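Local coordinates for protein ubiquitin-conjugating enzyme E2, putative (Plasmodium falciparum, PDB 2Q0V) that probably takes part in ubiquitin conjugation as a protein of the E2 (UBC) family, related to the UEV variants, at residues Pro21-Gly33 with Phe44-Trp57. Residues are numbered along the deposited sequence; the frame is centred on the assembly and turned at random.
Sequences PRSFRLLDELERG and FGLESADDITLSNW
In this ubiquitin-conjugating (UBC) fold the N-terminal helix, here 22-33, packs across the start of the antiparallel meander, against strand 44-46, the loop after it and the first residues of the next strand; L26, L30 and R22 meet that surface. R22 reaches the loop with its CG anti to the backbone N (chi1 174°) and the chain extended to NE. Its NH1 donates to T53 O at 2.7 Å, in both the carbonyl and the guanidinium plane, while NH2 makes weaker bonds to T53 O and S55 OG. NE donates to D81 O, and NH2 also bonds C80 O, so the loop and the residues just after strand 73-79 are tied to one arginine, and L26 CD1 lies over the centre of a guanidinium face. The loop is braced from within: D51 OD1 accepts from T53 N in an Asx turn and from T53 OG1 through its syn lone pair.

L26 CD2 rests 3.6 Å from W57 CZ2, and L30 presents its CA to the indole edge, 3.6 Å from CH2. L46 CD2 sits over the centre of one indole face, and L30 and L46 cross at about a right angle, L30 CD1 3.6 Å from L46 CG. L54 CD2 touches both L27 CD2 and L30 CD2. W57 NE1 donates to L54 O from above the carbonyl plane.

Where the helix runs past F44, helix 125-135 also packs on that ring. G33 CA makes a CH-pi contact with the ring face, 3.9 Å from its centroid, and water 1 bridges G33 O (2.6 Å) to F44 N (3.1 Å).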
ATOM      1  N   PRO A  21       7.986  -0.810  19.670  1.00 43.80           N
ATOM      2  CA  PRO A  21       7.072  -1.940  19.513  1.00 43.63           C
ATOM      3  C   PRO A  21       6.011  -1.741  18.411  1.00 43.38           C
ATOM      4  O   PRO A  21       5.636  -0.604  18.119  1.00 43.21           O
ATOM      5  CB  PRO A  21       6.402  -2.062  20.889  1.00 43.10           C
ATOM      6  CG  PRO A  21       6.700  -0.823  21.594  1.00 43.53           C
ATOM      7  CD  PRO A  21       7.933  -0.234  21.024  1.00 43.77           C
ATOM      8  N   ARG A  22       5.540  -2.855  17.844  1.00 42.94           N
ATOM      9  CA  ARG A  22       4.535  -2.897  16.785  1.00 42.79           C
ATOM     10  C   ARG A  22       3.433  -1.882  16.977  1.00 43.33           C
ATOM     11  O   ARG A  22       3.039  -1.212  16.036  1.00 44.03           O
ATOM     12  CB  ARG A  22       3.923  -4.310  16.655  1.00 42.99           C
ATOM     13  CG  ARG A  22       2.753  -4.397  15.670  1.00 42.45           C
ATOM     14  CD  ARG A  22       2.185  -5.789  15.555  1.00 41.66           C
ATOM     15  NE  ARG A  22       1.144  -5.891  14.531  1.00 37.83           N
ATOM     16  CZ  ARG A  22      -0.098  -5.425  14.658  1.00 36.63           C
ATOM     17  NH1 ARG A  22      -0.487  -4.786  15.752  1.00 37.88           N
ATOM     18  NH2 ARG A  22      -0.959  -5.573  13.667  1.00 36.10           N
ATOM     19  N   SER A  23       2.959  -1.750  18.206  1.00 43.72           N
ATOM     20  CA  SER A  23       1.819  -0.900  18.480  1.00 44.25           C
ATOM     21  C   SER A  23       2.189   0.575  18.366  1.00 44.25           C
ATOM     22  O   SER A  23       1.389   1.375  17.871  1.00 44.77           O
ATOM     23  CB  SER A  23       1.211  -1.222  19.848  1.00 44.26           C
ATOM     24  OG  SER A  23       2.126  -0.920  20.894  1.00 46.74           O
ATOM     25  N   PHE A  24       3.387   0.926  18.831  1.00 44.18           N
ATOM     26  CA  PHE A  24       3.943   2.286  18.700  1.00 43.87           C
ATOM     27  C   PHE A  24       4.182   2.644  17.222  1.00 42.28           C
ATOM     28  O   PHE A  24       3.821   3.709  16.745  1.00 41.60           O
ATOM     29  CB  PHE A  24       5.263   2.366  19.481  1.00 44.99           C
ATOM     30  CG  PHE A  24       5.089   2.615  20.966  1.00 47.55           C
ATOM     31  CD1 PHE A  24       3.882   2.333  21.611  1.00 49.76           C
ATOM     32  CD2 PHE A  24       6.140   3.113  21.720  1.00 49.31           C
ATOM     33  CE1 PHE A  24       3.707   2.564  22.979  1.00 50.33           C
ATOM     34  CE2 PHE A  24       5.980   3.344  23.097  1.00 52.40           C
ATOM     35  CZ  PHE A  24       4.753   3.073  23.723  1.00 50.41           C
ATOM     36  N   ARG A  25       4.800   1.723  16.511  1.00 41.14           N
ATOM     37  CA  ARG A  25       5.051   1.869  15.099  1.00 41.09           C
ATOM     38  C   ARG A  25       3.748   2.164  14.281  1.00 41.16           C
ATOM     39  O   ARG A  25       3.725   3.079  13.476  1.00 41.52           O
ATOM     40  CB  ARG A  25       5.788   0.627  14.604  1.00 39.72           C
ATOM     41  CG  ARG A  25       5.830   0.484  13.106  1.00 39.85           C
ATOM     42  CD  ARG A  25       6.663   1.570  12.378  1.00 36.60           C
ATOM     43  NE  ARG A  25       6.667   1.216  10.969  1.00 35.59           N
ATOM     44  CZ  ARG A  25       7.716   0.760  10.303  1.00 37.31           C
ATOM     45  NH1 ARG A  25       7.588   0.412   9.022  1.00 37.71           N
ATOM     46  NH2 ARG A  25       8.896   0.668  10.903  1.00 38.34           N
ATOM     47  N   LEU A  26       2.682   1.410  14.534  1.00 40.64           N
ATOM     48  CA  LEU A  26       1.434   1.561  13.823  1.00 40.75           C
ATOM     49  C   LEU A  26       0.693   2.809  14.256  1.00 41.25           C
ATOM     50  O   LEU A  26       0.024   3.455  13.446  1.00 42.29           O
ATOM     51  CB  LEU A  26       0.581   0.297  13.941  1.00 40.42           C
ATOM     52  CG  LEU A  26       1.079  -0.855  13.047  1.00 40.84           C
ATOM     53  CD1 LEU A  26       0.527  -2.212  13.462  1.00 39.99           C
ATOM     54  CD2 LEU A  26       0.784  -0.591  11.570  1.00 38.17           C
ATOM     55  N   LEU A  27       0.848   3.197  15.513  1.00 41.47           N
ATOM     56  CA  LEU A  27       0.363   4.509  15.936  1.00 41.67           C
ATOM     57  C   LEU A  27       1.055   5.683  15.221  1.00 41.20           C
ATOM     58  O   LEU A  27       0.396   6.653  14.881  1.00 41.63           O
ATOM     59  CB  LEU A  27       0.429   4.662  17.454  1.00 42.15           C
ATOM     60  CG  LEU A  27      -0.569   3.784  18.249  1.00 43.73           C
ATOM     61  CD1 LEU A  27      -0.161   3.716  19.746  1.00 43.29           C
ATOM     62  CD2 LEU A  27      -2.039   4.233  18.081  1.00 41.83           C
ATOM     63  N   ASP A  28       2.365   5.587  14.973  1.00 40.97           N
ATOM     64  CA  ASP A  28       3.104   6.599  14.192  1.00 40.65           C
ATOM     65  C   ASP A  28       2.583   6.743  12.740  1.00 39.81           C
ATOM     66  O   ASP A  28       2.297   7.845  12.285  1.00 38.71           O
ATOM     67  CB  ASP A  28       4.592   6.267  14.169  1.00 41.09           C
ATOM     68  CG  ASP A  28       5.271   6.481  15.521  1.00 44.12           C
ATOM     69  OD1 ASP A  28       4.763   7.301  16.343  1.00 43.16           O
ATOM     70  OD2 ASP A  28       6.330   5.823  15.739  1.00 47.00           O
ATOM     71  N   GLU A  29       2.451   5.604  12.056  1.00 38.86           N
ATOM     72  CA  GLU A  29       1.912   5.530  10.710  1.00 38.62           C
ATOM     73  C   GLU A  29       0.454   5.977  10.624  1.00 38.97           C
ATOM     74  O   GLU A  29       0.047   6.565   9.622  1.00 38.17           O
ATOM     75  CB  GLU A  29       2.088   4.127  10.122  1.00 38.53           C
ATOM     76  CG  GLU A  29       3.546   3.653  10.059  1.00 37.80           C
ATOM     77  CD  GLU A  29       3.736   2.425   9.183  1.00 38.17           C
ATOM     78  OE1 GLU A  29       3.197   2.376   8.076  1.00 38.67           O
ATOM     79  OE2 GLU A  29       4.443   1.496   9.583  1.00 39.08           O
ATOM     80  N   LEU A  30      -0.324   5.725  11.676  1.00 39.58           N
ATOM     81  CA  LEU A  30      -1.714   6.159  11.702  1.00 40.06           C
ATOM     82  C   LEU A  30      -1.845   7.681  11.769  1.00 40.09           C
ATOM     83  O   LEU A  30      -2.666   8.282  11.073  1.00 39.81           O
ATOM     84  CB  LEU A  30      -2.455   5.511  12.881  1.00 41.25           C
ATOM     85  CG  LEU A  30      -3.905   5.997  13.042  1.00 40.83           C
ATOM     86  CD1 LEU A  30      -4.764   5.348  11.945  1.00 40.10           C
ATOM     87  CD2 LEU A  30      -4.449   5.753  14.439  1.00 41.50           C
ATOM     88  N   GLU A  31      -1.025   8.289  12.617  1.00 40.88           N
ATOM     89  CA  GLU A  31      -0.969   9.739  12.797  1.00 42.17           C
ATOM     90  C   GLU A  31      -0.509  10.429  11.517  1.00 40.68           C
ATOM     91  O   GLU A  31      -1.011  11.492  11.151  1.00 40.41           O
ATOM     92  CB  GLU A  31      -0.021  10.065  13.941  1.00 41.43           C
ATOM     93  CG  GLU A  31      -0.036  11.513  14.410  1.00 45.53           C
ATOM     94  CD  GLU A  31       1.112  11.823  15.392  1.00 47.34           C
ATOM     95  OE1 GLU A  31       1.531  10.887  16.155  1.00 53.45           O
ATOM     96  OE2 GLU A  31       1.601  12.993  15.385  1.00 51.35           O
ATOM     97  N   ARG A  32       0.453   9.798  10.856  1.00 40.12           N
ATOM     98  CA  ARG A  32       0.933  10.189   9.544  1.00 39.99           C
ATOM     99  C   ARG A  32      -0.169  10.150   8.475  1.00 40.21           C
ATOM    100  O   ARG A  32      -0.359  11.120   7.763  1.00 39.60           O
ATOM    101  CB  ARG A  32       2.093   9.269   9.156  1.00 39.64           C
ATOM    102  CG  ARG A  32       2.621   9.466   7.770  1.00 38.55           C
ATOM    103  CD  ARG A  32       3.556  10.649   7.645  1.00 35.50           C
ATOM    104  NE  ARG A  32       4.188  10.574   6.337  1.00 33.10           N
ATOM    105  CZ  ARG A  32       4.870  11.546   5.753  1.00 29.35           C
ATOM    106  NH1 ARG A  32       5.377  11.339   4.544  1.00 25.98           N
ATOM    107  NH2 ARG A  32       5.030  12.713   6.354  1.00 25.76           N
ATOM    108  N   GLY A  33      -0.873   9.023   8.372  1.00 40.95           N
ATOM    109  CA  GLY A  33      -1.990   8.872   7.471  1.00 42.16           C
ATOM    110  C   GLY A  33      -3.127   9.848   7.706  1.00 43.69           C
ATOM    111  O   GLY A  33      -3.621  10.435   6.755  1.00 43.33           O
ATOM    112  N   PHE A  44      -3.907   6.664   3.249  1.00 37.28           N
ATOM    113  CA  PHE A  44      -4.019   5.422   4.003  1.00 36.75           C
ATOM    114  C   PHE A  44      -4.572   5.684   5.394  1.00 37.83           C
ATOM    115  O   PHE A  44      -4.369   6.759   5.977  1.00 36.70           O
ATOM    116  CB  PHE A  44      -2.684   4.644   4.053  1.00 36.01           C
ATOM    117  CG  PHE A  44      -1.533   5.397   4.671  1.00 33.01           C
ATOM    118  CD1 PHE A  44      -1.204   5.219   6.006  1.00 33.64           C
ATOM    119  CD2 PHE A  44      -0.757   6.260   3.910  1.00 32.62           C
ATOM    120  CE1 PHE A  44      -0.102   5.900   6.589  1.00 32.74           C
ATOM    121  CE2 PHE A  44       0.330   6.954   4.472  1.00 31.85           C
ATOM    122  CZ  PHE A  44       0.656   6.778   5.820  1.00 33.33           C
ATOM    123  N   GLY A  45      -5.295   4.688   5.901  1.00 39.09           N
ATOM    124  CA  GLY A  45      -5.864   4.752   7.242  1.00 41.02           C
ATOM    125  C   GLY A  45      -6.461   3.427   7.655  1.00 42.27           C
ATOM    126  O   GLY A  45      -6.374   2.433   6.941  1.00 42.65           O
ATOM    127  N   LEU A  46      -7.066   3.410   8.829  1.00 44.12           N
ATOM    128  CA  LEU A  46      -7.670   2.207   9.355  1.00 45.56           C
ATOM    129  C   LEU A  46      -8.956   1.898   8.612  1.00 46.78           C
ATOM    130  O   LEU A  46      -9.709   2.790   8.265  1.00 45.95           O
ATOM    131  CB  LEU A  46      -7.933   2.375  10.850  1.00 45.35           C
ATOM    132  CG  LEU A  46      -6.704   2.301  11.752  1.00 44.33           C
ATOM    133  CD1 LEU A  46      -7.145   2.495  13.179  1.00 46.21           C
ATOM    134  CD2 LEU A  46      -5.992   0.986  11.616  1.00 43.49           C
ATOM    135  N   GLU A  47      -9.167   0.623   8.335  1.00 49.54           N
ATOM    136  CA  GLU A  47     -10.412   0.148   7.738  1.00 52.78           C
ATOM    137  C   GLU A  47     -11.583   0.504   8.662  1.00 53.63           C
ATOM    138  O   GLU A  47     -12.620   0.998   8.207  1.00 53.77           O
ATOM    139  CB  GLU A  47     -10.313  -1.352   7.527  1.00 52.25           C
ATOM    140  CG  GLU A  47     -11.376  -1.978   6.647  1.00 55.11           C
ATOM    141  CD  GLU A  47     -11.034  -3.435   6.310  1.00 56.02           C
ATOM    142  OE1 GLU A  47     -10.100  -4.004   6.944  1.00 60.59           O
ATOM    143  OE2 GLU A  47     -11.684  -4.014   5.409  1.00 60.01           O
ATOM    144  N   SER A  48     -11.399   0.287   9.964  1.00 55.35           N
ATOM    145  CA  SER A  48     -12.378   0.747  10.954  1.00 57.05           C
ATOM    146  C   SER A  48     -11.719   1.300  12.220  1.00 57.86           C
ATOM    147  O   SER A  48     -10.798   0.696  12.784  1.00 57.76           O
ATOM    148  CB  SER A  48     -13.419  -0.342  11.276  1.00 57.00           C
ATOM    149  OG  SER A  48     -12.802  -1.477  11.846  1.00 57.80           O
ATOM    150  N   ALA A  49     -12.221   2.449  12.657  1.00 59.22           N
ATOM    151  CA  ALA A  49     -11.620   3.212  13.749  1.00 60.64           C
ATOM    152  C   ALA A  49     -11.521   2.460  15.081  1.00 61.70           C
ATOM    153  O   ALA A  49     -10.713   2.838  15.941  1.00 62.60           O
ATOM    154  CB  ALA A  49     -12.354   4.547  13.931  1.00 60.62           C
ATOM    155  N   ASP A  50     -12.313   1.396  15.243  1.00 62.17           N
ATOM    156  CA  ASP A  50     -12.330   0.626  16.493  1.00 62.75           C
ATOM    157  C   ASP A  50     -11.346  -0.570  16.571  1.00 62.24           C
ATOM    158  O   ASP A  50     -11.271  -1.233  17.609  1.00 62.37           O
ATOM    159  CB  ASP A  50     -13.772   0.186  16.843  1.00 63.55           C
ATOM    160  CG  ASP A  50     -14.250  -1.019  16.023  1.00 65.56           C
ATOM    161  OD1 ASP A  50     -13.451  -1.951  15.772  1.00 68.38           O
ATOM    162  OD2 ASP A  50     -15.442  -1.046  15.639  1.00 68.05           O
ATOM    163  N   ASP A  51     -10.610  -0.850  15.487  1.00 61.61           N
ATOM    164  CA  ASP A  51      -9.630  -1.960  15.466  1.00 60.36           C
ATOM    165  C   ASP A  51      -8.404  -1.645  16.307  1.00 59.53           C
ATOM    166  O   ASP A  51      -7.560  -0.831  15.918  1.00 59.44           O
ATOM    167  CB  ASP A  51      -9.204  -2.337  14.041  1.00 60.22           C
ATOM    168  CG  ASP A  51      -8.180  -3.489  14.017  1.00 60.73           C
ATOM    169  OD1 ASP A  51      -7.863  -4.044  15.098  1.00 58.52           O
ATOM    170  OD2 ASP A  51      -7.693  -3.844  12.911  1.00 60.96           O
ATOM    171  N   ILE A  52      -8.303  -2.313  17.452  1.00 58.64           N
ATOM    172  CA  ILE A  52      -7.275  -1.987  18.445  1.00 57.43           C
ATOM    173  C   ILE A  52      -5.958  -2.713  18.177  1.00 56.15           C
ATOM    174  O   ILE A  52      -4.956  -2.459  18.845  1.00 56.33           O
ATOM    175  CB  ILE A  52      -7.766  -2.225  19.905  1.00 57.58           C
ATOM    176  CG1 ILE A  52      -8.247  -3.670  20.095  1.00 57.51           C
ATOM    177  CG2 ILE A  52      -8.852  -1.190  20.289  1.00 57.68           C
ATOM    178  CD1 ILE A  52      -8.303  -4.119  21.557  1.00 58.37           C
ATOM    179  N   THR A  53      -5.965  -3.617  17.202  1.00 54.31           N
ATOM    180  CA  THR A  53      -4.738  -4.257  16.753  1.00 52.42           C
ATOM    181  C   THR A  53      -4.059  -3.448  15.632  1.00 50.77           C
ATOM    182  O   THR A  53      -2.891  -3.713  15.290  1.00 50.58           O
ATOM    183  CB  THR A  53      -4.993  -5.695  16.281  1.00 52.57           C
ATOM    184  OG1 THR A  53      -5.891  -5.678  15.174  1.00 53.53           O
ATOM    185  CG2 THR A  53      -5.600  -6.543  17.400  1.00 52.45           C
ATOM    186  N   LEU A  54      -4.792  -2.458  15.096  1.00 48.69           N
ATOM    187  CA  LEU A  54      -4.367  -1.589  13.968  1.00 46.87           C
ATOM    188  C   LEU A  54      -3.758  -2.363  12.787  1.00 45.48           C
ATOM    189  O   LEU A  54      -2.737  -1.981  12.235  1.00 44.41           O
ATOM    190  CB  LEU A  54      -3.399  -0.494  14.434  1.00 47.10           C
ATOM    191  CG  LEU A  54      -3.708   0.346  15.678  1.00 48.30           C
ATOM    192  CD1 LEU A  54      -2.665   0.079  16.769  1.00 49.05           C
ATOM    193  CD2 LEU A  54      -3.694   1.809  15.299  1.00 48.69           C
ATOM    194  N   SER A  55      -4.407  -3.455  12.413  1.00 43.98           N
ATOM    195  CA  SER A  55      -3.841  -4.384  11.465  1.00 43.19           C
ATOM    196  C   SER A  55      -4.298  -4.165  10.021  1.00 42.09           C
ATOM    197  O   SER A  55      -3.534  -4.414   9.099  1.00 41.59           O
ATOM    198  CB  SER A  55      -4.143  -5.828  11.889  1.00 42.74           C
ATOM    199  OG  SER A  55      -3.570  -6.113  13.144  1.00 42.64           O
ATOM    200  N   ASN A  56      -5.540  -3.738   9.847  1.00 41.50           N
ATOM    201  CA  ASN A  56      -6.182  -3.613   8.534  1.00 41.63           C
ATOM    202  C   ASN A  56      -6.321  -2.158   8.066  1.00 39.95           C
ATOM    203  O   ASN A  56      -6.929  -1.324   8.754  1.00 39.36           O
ATOM    204  CB  ASN A  56      -7.565  -4.275   8.550  1.00 42.19           C
ATOM    205  CG  ASN A  56      -7.559  -5.666   7.898  1.00 47.67           C
ATOM    206  OD1 ASN A  56      -7.313  -6.700   8.569  1.00 50.96           O
ATOM    207  ND2 ASN A  56      -7.834  -5.702   6.575  1.00 49.73           N
ATOM    208  N   TRP A  57      -5.779  -1.864   6.892  1.00 38.24           N
ATOM    209  CA  TRP A  57      -5.732  -0.481   6.420  1.00 37.55           C
ATOM    210  C   TRP A  57      -6.424  -0.319   5.104  1.00 37.18           C
ATOM    211  O   TRP A  57      -6.157  -1.071   4.169  1.00 37.29           O
ATOM    212  CB  TRP A  57      -4.283   0.032   6.319  1.00 37.12           C
ATOM    213  CG  TRP A  57      -3.556   0.021   7.654  1.00 37.18           C
ATOM    214  CD1 TRP A  57      -3.167  -1.084   8.368  1.00 35.37           C
ATOM    215  CD2 TRP A  57      -3.137   1.153   8.418  1.00 35.65           C
ATOM    216  NE1 TRP A  57      -2.539  -0.706   9.527  1.00 32.31           N
ATOM    217  CE2 TRP A  57      -2.501   0.658   9.585  1.00 35.71           C
ATOM    218  CE3 TRP A  57      -3.223   2.534   8.231  1.00 35.70           C
ATOM    219  CZ2 TRP A  57      -1.977   1.506  10.576  1.00 35.89           C
ATOM    220  CZ3 TRP A  57      -2.701   3.371   9.200  1.00 35.52           C
ATOM    221  CH2 TRP A  57      -2.074   2.851  10.360  1.00 36.33           C
TER
HETATM  222  O   HOH W   1      -3.601   9.533   4.295  1.00 33.87           O